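Local coordinates for protein Bis(5'-nucleosyl)-tetraphosphatase [asymmetrical] (Caenorhabditis elegans, PDB 1KTG) that asymmetrically hydrolyses diadenosine tetraphosphate to AMP and ATP as a divalent-metal-dependent Nudix enzyme, at residues A[8-13]-A[62-67]; A[17-22]-A[109-114]; A[87-92]-A[129-134]. All blocks are in the same frame, centred on the assembly; numbering follows the deposited sequence.

In the fold
The Nudix hydrolase illustrates how crossing contacts knit one small domain together. Strand 3-14 opens interaction 1, and strand 17-25, which follows it and pairs with it in the sheet, opens interaction 2. Helix 45-57 then passes before strand 64-78 closes interaction 1, tied to strand 3-14 beyond the intervening strand 81-92. Interaction 2 closes only where strand 104-110 gives way to helix 112-119, joining both to strand 17-25, so these two contacts cross. Interaction 3 opens at 87-92, inside the span of interaction 2, and closes beyond it, laying helix 122-137 on strand 81-92; it crosses interaction 2 and stands in series with interaction 1.

Interaction 1 of 3, residues A[8-13]-A[62-67]; sequences LVIYRK and EQLTIH
Tyr11 OH and His67 NE2 meet at 2.8 Å in a hydrogen bond for which either may be the donor. The two rings come together rim to rim, NE2 lying in the plane of the Tyr11 ring at its edge, and their planes are 31° apart. The remaining contacts are apolar. Leu64 CD1 touches both Leu8 CD1, at 3.6 Å, and Ile10 CD1, and its CD2 meets Ile10 CD1 at 3.8 Å. Ile66 CD1 adds a looser touch, 4.1 Å from Leu8 CD1.

A second layer surrounds these contacts. Tyr11 holds CG between the backbone N and the carbonyl carbon (chi1 75°), and its hydroxyl reaches His67 past Leu89 and Lys91 of strand 81-92. The His67 ring carries Thr65 O over the centre of one face, and Phe138 meets the ring as well. An alanine in place of Tyr11 would probably leave His67 NE2 without this partner and open a gap beside Leu89 and Leu135.

The strands do not pair directly, since their axes pass 8.9 Å apart and strand 81-92 runs between them, parallel to one and antiparallel to the other. Leu8 and Ile66 reach helix 45-57 at Ala49, Thr53 and Trp46, whereas Tyr11 packs under helix 122-137.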
loop_
_atom_site.group_PDB
_atom_site.type_symbol
_atom_site.label_atom_id
_atom_site.label_comp_id
_atom_site.label_asym_id
_atom_site.label_seq_id
_atom_site.Cartn_x
_atom_site.Cartn_y
_atom_site.Cartn_z
ATOM N N LEU A 8 2.943 -2.228 1.119
ATOM C CA LEU A 8 3.753 -1.057 0.892
ATOM C C LEU A 8 2.885 0.076 0.371
ATOM O O LEU A 8 2.122 -0.102 -0.571
ATOM C CB LEU A 8 4.854 -1.366 -0.131
ATOM C CG LEU A 8 5.901 -2.411 0.277
ATOM C CD1 LEU A 8 6.942 -2.604 -0.800
ATOM C CD2 LEU A 8 6.551 -2.059 1.608
ATOM N N VAL A 9 2.965 1.219 1.039
ATOM C CA VAL A 9 2.321 2.426 0.553
ATOM C C VAL A 9 3.303 2.957 -0.480
ATOM O O VAL A 9 4.309 3.570 -0.146
ATOM C CB VAL A 9 2.070 3.440 1.671
ATOM C CG1 VAL A 9 1.597 4.790 1.099
ATOM C CG2 VAL A 9 1.031 2.903 2.639
ATOM N N ILE A 10 3.040 2.625 -1.734
ATOM C CA ILE A 10 3.866 3.080 -2.838
ATOM C C ILE A 10 3.483 4.498 -3.226
ATOM O O ILE A 10 2.299 4.804 -3.359
ATOM C CB ILE A 10 3.625 2.195 -4.060
ATOM C CG1 ILE A 10 3.884 0.715 -3.735
ATOM C CG2 ILE A 10 4.452 2.707 -5.245
ATOM C CD1 ILE A 10 5.283 0.401 -3.321
ATOM N N TYR A 11 4.485 5.351 -3.414
ATOM C CA TYR A 11 4.250 6.699 -3.917
ATOM C C TYR A 11 5.237 6.998 -5.016
ATOM O O TYR A 11 6.278 6.337 -5.157
ATOM C CB TYR A 11 4.374 7.758 -2.818
ATOM C CG TYR A 11 5.792 8.086 -2.388
ATOM C CD1 TYR A 11 6.429 9.234 -2.842
ATOM C CD2 TYR A 11 6.483 7.265 -1.513
ATOM C CE1 TYR A 11 7.724 9.547 -2.451
ATOM C CE2 TYR A 11 7.775 7.571 -1.110
ATOM C CZ TYR A 11 8.394 8.708 -1.578
ATOM O OH TYR A 11 9.690 9.014 -1.172
ATOM N N ARG A 12 4.898 8.010 -5.800
ATOM C CA ARG A 12 5.794 8.528 -6.801
ATOM C C ARG A 12 5.711 10.041 -6.755
ATOM O O ARG A 12 4.822 10.613 -6.105
ATOM C CB ARG A 12 5.431 8.011 -8.191
ATOM C CG ARG A 12 4.192 8.665 -8.793
ATOM C CD ARG A 12 3.772 8.064 -10.123
ATOM N NE ARG A 12 2.592 8.733 -10.667
ATOM C CZ ARG A 12 2.022 8.423 -11.816
ATOM N NH1 ARG A 12 2.529 7.448 -12.581
ATOM N NH2 ARG A 12 0.959 9.107 -12.215
ATOM N N LYS A 13 6.657 10.695 -7.421
ATOM C CA LYS A 13 6.626 12.140 -7.529
ATOM C C LYS A 13 6.407 12.421 -9.012
ATOM O O LYS A 13 7.215 12.024 -9.845
ATOM C CB LYS A 13 7.921 12.761 -6.999
ATOM C CG LYS A 13 7.678 13.918 -6.053
ATOM C CD LYS A 13 8.940 14.424 -5.401
ATOM C CE LYS A 13 8.680 14.795 -3.958
ATOM N NZ LYS A 13 9.675 15.781 -3.493
ATOM N N GLU A 62 13.674 -3.882 -6.363
ATOM C CA GLU A 62 14.741 -3.123 -6.993
ATOM C C GLU A 62 14.247 -1.798 -7.581
ATOM O O GLU A 62 15.022 -0.881 -7.793
ATOM C CB GLU A 62 15.382 -3.966 -8.098
ATOM C CG GLU A 62 16.052 -5.263 -7.634
ATOM C CD GLU A 62 15.094 -6.294 -7.031
ATOM O OE1 GLU A 62 14.004 -6.537 -7.583
ATOM O OE2 GLU A 62 15.443 -6.877 -5.980
ATOM N N GLN A 63 12.950 -1.723 -7.856
ATOM C CA GLN A 63 12.346 -0.522 -8.412
ATOM C C GLN A 63 11.950 0.460 -7.319
ATOM O O GLN A 63 11.475 1.552 -7.604
ATOM C CB GLN A 63 11.092 -0.909 -9.193
ATOM C CG GLN A 63 11.357 -1.738 -10.422
ATOM C CD GLN A 63 10.077 -2.291 -11.010
ATOM O OE1 GLN A 63 9.578 -3.321 -10.567
ATOM N NE2 GLN A 63 9.536 -1.600 -11.997
ATOM N N LEU A 64 12.142 0.068 -6.064
ATOM C CA LEU A 64 11.673 0.861 -4.939
ATOM C C LEU A 64 12.780 1.340 -4.004
ATOM O O LEU A 64 13.805 0.691 -3.857
ATOM C CB LEU A 64 10.716 0.011 -4.088
ATOM C CG LEU A 64 9.415 -0.471 -4.715
ATOM C CD1 LEU A 64 8.685 -1.363 -3.709
ATOM C CD2 LEU A 64 8.557 0.709 -5.137
ATOM N N THR A 65 12.541 2.490 -3.382
ATOM C CA THR A 65 13.341 2.961 -2.259
ATOM C C THR A 65 12.399 2.894 -1.059
ATOM O O THR A 65 11.528 3.756 -0.892
ATOM C CB THR A 65 13.838 4.406 -2.454
ATOM O OG1 THR A 65 14.767 4.464 -3.543
ATOM C CG2 THR A 65 14.671 4.849 -1.258
ATOM N N ILE A 66 12.547 1.858 -0.244
ATOM C CA ILE A 66 11.655 1.657 0.894
ATOM C C ILE A 66 12.199 2.402 2.097
ATOM O O ILE A 66 13.361 2.252 2.452
ATOM C CB ILE A 66 11.509 0.161 1.221
ATOM C CG1 ILE A 66 10.990 -0.592 -0.001
ATOM C CG2 ILE A 66 10.542 -0.012 2.382
ATOM C CD1 ILE A 66 10.872 -2.080 0.177
ATOM N N HIS A 67 11.360 3.228 2.701
ATOM C CA HIS A 67 11.754 4.015 3.863
ATOM C C HIS A 67 11.504 3.199 5.121
ATOM O O HIS A 67 10.395 3.180 5.638
ATOM C CB HIS A 67 10.946 5.303 3.909
ATOM C CG HIS A 67 11.057 6.124 2.664
ATOM N ND1 HIS A 67 12.269 6.478 2.111
ATOM C CD2 HIS A 67 10.107 6.649 1.857
ATOM C CE1 HIS A 67 12.058 7.190 1.016
ATOM N NE2 HIS A 67 10.753 7.307 0.842
#

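Interaction 2 of 3, residues A[17-22]-A[109-114]; sequences KIEFLL and WCELED. With MG (magnesium ion), chain E.
Phe20 and Cys110 form an antiparallel hydrogen-bonded pair, with Phe20 N to Cys110 O at 2.7 Å and nearly straight (176°) and Cys110 N to Phe20 O at 2.8 Å, and the next pair, Leu21 with Trp109, is non-hydrogen-bonded. On the face that bears this second pair, Leu21 lies over the Trp109 indole: CB makes a CH-pi contact 3.8 Å from the centroid of the six-membered ring, and CD1 sits over the centre of the whole ring system. Arg12 makes a cation-pi contact from the opposite face. On the other side of the sheet Leu22 CD1 packs against Cys110 SG, and Phe20 CE1 lies 4.1 Å from Leu112 CD1, the two side chains running side by side.

Beyond the ladder the contact turns polar. Glu111 OE2 binds a magnesium ion at 2.0 Å, and OE1 forms a salt bridge with Lys17 NZ at 3.2 Å, its hydrogen bond weak. Two waters on the metal each donate to Glu19 OE2, so Glu19 lies in the second shell of the metal, and the cation is likely to ease the repulsion between the two carboxylates. Glu19 OE1 is held by a salt bridge to Arg12 NH2.

A further water links Ile18 O to Leu112 N. The contact pairs strand 17-25 with strand 104-110 of the Nudix sheet and runs on into helix 112-119, with Glu111 at its N-cap position; the magnesium here is distinct from those bound at Glu52, Glu56 and Glu103.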
loop_
_atom_site.group_PDB
_atom_site.type_symbol
_atom_site.label_atom_id
_atom_site.label_comp_id
_atom_site.label_asym_id
_atom_site.label_seq_id
_atom_site.Cartn_x
_atom_site.Cartn_y
_atom_site.Cartn_z
ATOM N N LYS A 17 4.785 16.569 -7.696
ATOM C CA LYS A 17 3.659 16.228 -6.826
ATOM C C LYS A 17 3.667 14.775 -6.364
ATOM O O LYS A 17 3.814 13.855 -7.167
ATOM C CB LYS A 17 2.321 16.526 -7.523
ATOM C CG LYS A 17 1.107 16.529 -6.594
ATOM C CD LYS A 17 1.215 17.665 -5.558
ATOM C CE LYS A 17 0.253 18.855 -5.731
ATOM N NZ LYS A 17 -0.637 18.899 -6.913
ATOM N N ILE A 18 3.475 14.582 -5.062
ATOM C CA ILE A 18 3.397 13.248 -4.494
ATOM C C ILE A 18 2.062 12.606 -4.877
ATOM O O ILE A 18 1.003 13.246 -4.787
ATOM C CB ILE A 18 3.511 13.304 -2.959
ATOM C CG1 ILE A 18 4.878 13.855 -2.525
ATOM C CG2 ILE A 18 3.267 11.923 -2.355
ATOM C CD1 ILE A 18 6.026 12.956 -2.830
ATOM N N GLU A 19 2.126 11.366 -5.340
ATOM C CA GLU A 19 0.944 10.573 -5.649
ATOM C C GLU A 19 1.123 9.197 -5.039
ATOM O O GLU A 19 2.232 8.661 -5.042
ATOM C CB GLU A 19 0.740 10.448 -7.160
ATOM C CG GLU A 19 0.455 11.771 -7.849
ATOM C CD GLU A 19 0.187 11.616 -9.347
ATOM O OE1 GLU A 19 0.639 10.618 -9.937
ATOM O OE2 GLU A 19 -0.470 12.495 -9.934
ATOM N N PHE A 20 0.036 8.657 -4.493
ATOM C CA PHE A 20 -0.005 7.316 -3.887
ATOM C C PHE A 20 -0.736 6.300 -4.780
ATOM O O PHE A 20 -1.792 6.608 -5.369
ATOM C CB PHE A 20 -0.712 7.378 -2.522
ATOM C CG PHE A 20 -0.040 8.297 -1.542
ATOM C CD1 PHE A 20 -0.456 9.604 -1.415
ATOM C CD2 PHE A 20 1.038 7.859 -0.787
ATOM C CE1 PHE A 20 0.171 10.469 -0.531
ATOM C CE2 PHE A 20 1.670 8.715 0.103
ATOM C CZ PHE A 20 1.234 10.027 0.218
ATOM N N LEU A 21 -0.202 5.085 -4.865
ATOM C CA LEU A 21 -0.808 4.048 -5.692
ATOM C C LEU A 21 -1.869 3.264 -4.917
ATOM O O LEU A 21 -1.591 2.718 -3.859
ATOM C CB LEU A 21 0.255 3.080 -6.227
ATOM C CG LEU A 21 -0.255 1.919 -7.098
ATOM C CD1 LEU A 21 -0.912 2.417 -8.384
ATOM C CD2 LEU A 21 0.856 0.914 -7.412
ATOM N N LEU A 22 -3.084 3.236 -5.442
ATOM C CA LEU A 22 -4.148 2.443 -4.858
ATOM C C LEU A 22 -4.628 1.434 -5.889
ATOM O O LEU A 22 -4.674 1.740 -7.099
ATOM C CB LEU A 22 -5.310 3.320 -4.390
ATOM C CG LEU A 22 -4.997 4.264 -3.229
ATOM C CD1 LEU A 22 -6.234 5.085 -2.896
ATOM C CD2 LEU A 22 -4.530 3.508 -1.999
ATOM N N TRP A 109 -3.279 6.517 -9.518
ATOM C CA TRP A 109 -2.235 7.266 -8.826
ATOM C C TRP A 109 -2.944 8.491 -8.258
ATOM O O TRP A 109 -3.465 9.316 -9.005
ATOM C CB TRP A 109 -1.119 7.659 -9.782
ATOM C CG TRP A 109 -0.203 6.521 -10.110
ATOM C CD1 TRP A 109 -0.207 5.762 -11.238
ATOM C CD2 TRP A 109 0.865 6.028 -9.298
ATOM N NE1 TRP A 109 0.791 4.820 -11.177
ATOM C CE2 TRP A 109 1.464 4.968 -9.993
ATOM C CE3 TRP A 109 1.375 6.378 -8.043
ATOM C CZ2 TRP A 109 2.551 4.256 -9.481
ATOM C CZ3 TRP A 109 2.460 5.669 -7.540
ATOM C CH2 TRP A 109 3.030 4.622 -8.258
ATOM N N CYS A 110 -2.958 8.609 -6.934
ATOM C CA CYS A 110 -3.762 9.619 -6.263
ATOM C C CYS A 110 -3.000 10.595 -5.388
ATOM O O CYS A 110 -2.185 10.185 -4.574
ATOM C CB CYS A 110 -4.771 8.934 -5.339
ATOM S SG CYS A 110 -5.626 7.503 -6.035
ATOM N N GLU A 111 -3.313 11.880 -5.549
ATOM C CA GLU A 111 -2.841 12.907 -4.632
ATOM C C GLU A 111 -3.459 12.628 -3.248
ATOM O O GLU A 111 -4.492 11.968 -3.133
ATOM C CB GLU A 111 -3.197 14.302 -5.134
ATOM C CG GLU A 111 -2.392 14.715 -6.349
ATOM C CD GLU A 111 -2.715 16.126 -6.812
ATOM O OE1 GLU A 111 -2.954 16.987 -5.944
ATOM O OE2 GLU A 111 -2.705 16.371 -8.037
ATOM N N LEU A 112 -2.810 13.114 -2.201
ATOM C CA LEU A 112 -3.206 12.795 -0.828
ATOM C C LEU A 112 -4.708 12.825 -0.509
ATOM O O LEU A 112 -5.253 11.873 0.032
ATOM C CB LEU A 112 -2.482 13.719 0.142
ATOM C CG LEU A 112 -2.891 13.529 1.604
ATOM C CD1 LEU A 112 -2.494 12.147 2.107
ATOM C CD2 LEU A 112 -2.267 14.610 2.450
ATOM N N GLU A 113 -5.373 13.930 -0.809
ATOM C CA GLU A 113 -6.774 14.046 -0.429
ATOM C C GLU A 113 -7.665 13.062 -1.179
ATOM O O GLU A 113 -8.592 12.487 -0.606
ATOM C CB GLU A 113 -7.243 15.476 -0.614
ATOM C CG GLU A 113 -6.529 16.453 0.322
ATOM C CD GLU A 113 -6.715 16.137 1.804
ATOM O OE1 GLU A 113 -7.727 15.499 2.185
ATOM O OE2 GLU A 113 -5.840 16.540 2.599
ATOM N N ASP A 114 -7.359 12.863 -2.455
ATOM C CA ASP A 114 -8.092 11.935 -3.300
ATOM C C ASP A 114 -7.853 10.507 -2.821
ATOM O O ASP A 114 -8.779 9.674 -2.775
ATOM C CB ASP A 114 -7.614 12.094 -4.745
ATOM C CG ASP A 114 -8.428 11.295 -5.722
ATOM O OD1 ASP A 114 -7.827 10.647 -6.619
ATOM O OD2 ASP A 114 -9.675 11.259 -5.680
HETATM MG MG MG E . -2.460 15.587 -9.920
HETATM O O HOH W 1 -0.243 14.409 -2.525
HETATM O O HOH W 2 -0.346 15.112 -9.634
HETATM O O HOH W 3 -2.768 13.520 -9.394
#

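Interaction 3 of 3, residues A[87-92]-A[129-134]; sequences YWLAKL and RKFSAF
Leu89, on which Phe131 and Phe134 pack, is pinned by its backbone: Leu89 O accepts a probable hydrogen bond from His67 N, and Cys70 supplies a further backbone link to the same residue. With the main chain held in this way, the side chain projects towards the helix, CG anti to the backbone N (chi1 -176°), and its branches divide the work. CD1 lies 3.8 Å from Phe131 CD1, and CB is equally near that ring atom. CD2 turns instead to the other aromatic ring, meeting Phe134 CD2 at 3.8 Å. The Leu89 and Phe131 side chains run alongside one another but point opposite ways, and Phe134 meets Leu89 at a slant.

The pairing is one side of the alpha-beta-alpha sandwich of the Nudix fold. Helix 122-137 lies on this side of the sheet, its local axis 10.0 Å from that of strand 87-92 and inclined at 43°. Trp88, with its side chain directed away, packs on the other side, where Trp46 of helix 45-57 meets it edge-to-face.

Phe131 also presents its edge to the strand's backbone. Tyr87 O lies in the plane of the ring, 3.7 Å from CZ of Phe131, and Tyr87 CB is a looser neighbour, 4.3 Å from Phe131 CE1. Val9 and Cys70 also pack on Phe131. The Tyr87 ring leads off from the helix segment towards Thr33 and Lys36, both of which line the AMP pocket.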
loop_
_atom_site.group_PDB
_atom_site.type_symbol
_atom_site.label_atom_id
_atom_site.label_comp_id
_atom_site.label_asym_id
_atom_site.label_seq_id
_atom_site.Cartn_x
_atom_site.Cartn_y
_atom_site.Cartn_z
ATOM N N TYR A 87 2.253 -1.497 7.113
ATOM C CA TYR A 87 2.692 -0.830 5.881
ATOM C C TYR A 87 3.983 -0.045 6.091
ATOM O O TYR A 87 4.141 0.641 7.097
ATOM C CB TYR A 87 1.656 0.215 5.430
ATOM C CG TYR A 87 0.365 -0.336 4.883
ATOM C CD1 TYR A 87 -0.761 -0.445 5.686
ATOM C CD2 TYR A 87 0.261 -0.702 3.555
ATOM C CE1 TYR A 87 -1.946 -0.933 5.184
ATOM C CE2 TYR A 87 -0.920 -1.184 3.042
ATOM C CZ TYR A 87 -2.016 -1.303 3.855
ATOM O OH TYR A 87 -3.194 -1.781 3.334
ATOM N N TRP A 88 4.871 -0.140 5.109
ATOM C CA TRP A 88 6.041 0.723 4.997
ATOM C C TRP A 88 5.833 1.657 3.798
ATOM O O TRP A 88 5.212 1.281 2.815
ATOM C CB TRP A 88 7.303 -0.089 4.731
ATOM C CG TRP A 88 7.939 -0.771 5.895
ATOM C CD1 TRP A 88 8.954 -0.288 6.688
ATOM C CD2 TRP A 88 7.690 -2.105 6.344
ATOM N NE1 TRP A 88 9.310 -1.225 7.624
ATOM C CE2 TRP A 88 8.548 -2.351 7.438
ATOM C CE3 TRP A 88 6.802 -3.115 5.954
ATOM C CZ2 TRP A 88 8.556 -3.565 8.125
ATOM C CZ3 TRP A 88 6.818 -4.316 6.636
ATOM C CH2 TRP A 88 7.684 -4.527 7.712
ATOM N N LEU A 89 6.353 2.880 3.889
ATOM C CA LEU A 89 6.304 3.839 2.783
ATOM C C LEU A 89 7.440 3.502 1.797
ATOM O O LEU A 89 8.540 3.187 2.204
ATOM C CB LEU A 89 6.446 5.266 3.333
ATOM C CG LEU A 89 6.330 6.422 2.338
ATOM C CD1 LEU A 89 4.934 6.497 1.723
ATOM C CD2 LEU A 89 6.707 7.744 2.985
ATOM N N ALA A 90 7.167 3.557 0.498
ATOM C CA ALA A 90 8.159 3.187 -0.500
ATOM C C ALA A 90 8.016 4.022 -1.764
ATOM O O ALA A 90 6.923 4.129 -2.325
ATOM C CB ALA A 90 8.022 1.718 -0.834
ATOM N N LYS A 91 9.124 4.591 -2.218
ATOM C CA LYS A 91 9.116 5.420 -3.407
ATOM C C LYS A 91 9.377 4.602 -4.660
ATOM O O LYS A 91 10.358 3.874 -4.727
ATOM C CB LYS A 91 10.186 6.491 -3.318
ATOM C CG LYS A 91 10.249 7.403 -4.527
ATOM C CD LYS A 91 11.209 8.558 -4.319
ATOM C CE LYS A 91 11.201 9.505 -5.504
ATOM N NZ LYS A 91 12.101 10.666 -5.261
ATOM N N LEU A 92 8.490 4.730 -5.641
ATOM C CA LEU A 92 8.719 4.153 -6.961
ATOM C C LEU A 92 9.621 5.144 -7.688
ATOM O O LEU A 92 9.173 6.198 -8.104
ATOM C CB LEU A 92 7.407 3.958 -7.708
ATOM C CG LEU A 92 7.519 3.263 -9.072
ATOM C CD1 LEU A 92 7.964 1.817 -8.914
ATOM C CD2 LEU A 92 6.178 3.338 -9.795
ATOM N N ARG A 129 -1.918 10.449 5.930
ATOM C CA ARG A 129 -1.528 11.783 6.385
ATOM C C ARG A 129 -0.176 11.720 7.092
ATOM O O ARG A 129 0.684 12.579 6.882
ATOM C CB ARG A 129 -2.586 12.388 7.316
ATOM C CG ARG A 129 -3.874 12.734 6.597
ATOM C CD ARG A 129 -4.861 13.551 7.386
ATOM N NE ARG A 129 -6.086 13.775 6.618
ATOM C CZ ARG A 129 -6.226 14.674 5.637
ATOM N NH1 ARG A 129 -7.389 14.781 5.010
ATOM N NH2 ARG A 129 -5.222 15.475 5.284
ATOM N N LYS A 130 0.011 10.688 7.909
ATOM C CA LYS A 130 1.255 10.498 8.648
ATOM C C LYS A 130 2.424 10.318 7.695
ATOM O O LYS A 130 3.487 10.931 7.854
ATOM C CB LYS A 130 1.134 9.275 9.550
ATOM N N PHE A 131 2.211 9.471 6.694
ATOM C CA PHE A 131 3.212 9.181 5.687
ATOM C C PHE A 131 3.520 10.415 4.846
ATOM O O PHE A 131 4.671 10.659 4.508
ATOM C CB PHE A 131 2.742 8.022 4.817
ATOM C CG PHE A 131 2.913 6.670 5.471
ATOM C CD1 PHE A 131 2.890 5.513 4.713
ATOM C CD2 PHE A 131 3.113 6.564 6.847
ATOM C CE1 PHE A 131 3.081 4.258 5.306
ATOM C CE2 PHE A 131 3.295 5.310 7.451
ATOM C CZ PHE A 131 3.273 4.164 6.683
ATOM N N SER A 132 2.493 11.194 4.525
ATOM C CA SER A 132 2.673 12.447 3.784
ATOM C C SER A 132 3.496 13.429 4.615
ATOM O O SER A 132 4.358 14.134 4.087
ATOM C CB SER A 132 1.307 13.050 3.409
ATOM O OG SER A 132 1.427 14.355 2.852
ATOM N N ALA A 133 3.239 13.471 5.922
ATOM C CA ALA A 133 3.983 14.364 6.800
ATOM C C ALA A 133 5.433 13.897 6.869
ATOM O O ALA A 133 6.352 14.705 6.911
ATOM C CB ALA A 133 3.356 14.416 8.194
ATOM N N PHE A 134 5.635 12.588 6.852
ATOM C CA PHE A 134 6.986 12.047 6.872
ATOM C C PHE A 134 7.776 12.523 5.648
ATOM O O PHE A 134 8.922 12.938 5.772
ATOM C CB PHE A 134 6.965 10.528 6.953
ATOM C CG PHE A 134 8.313 9.893 6.759
ATOM C CD1 PHE A 134 9.102 9.570 7.843
ATOM C CD2 PHE A 134 8.799 9.638 5.489
ATOM C CE1 PHE A 134 10.345 8.990 7.665
ATOM C CE2 PHE A 134 10.041 9.063 5.311
ATOM C CZ PHE A 134 10.812 8.740 6.396
#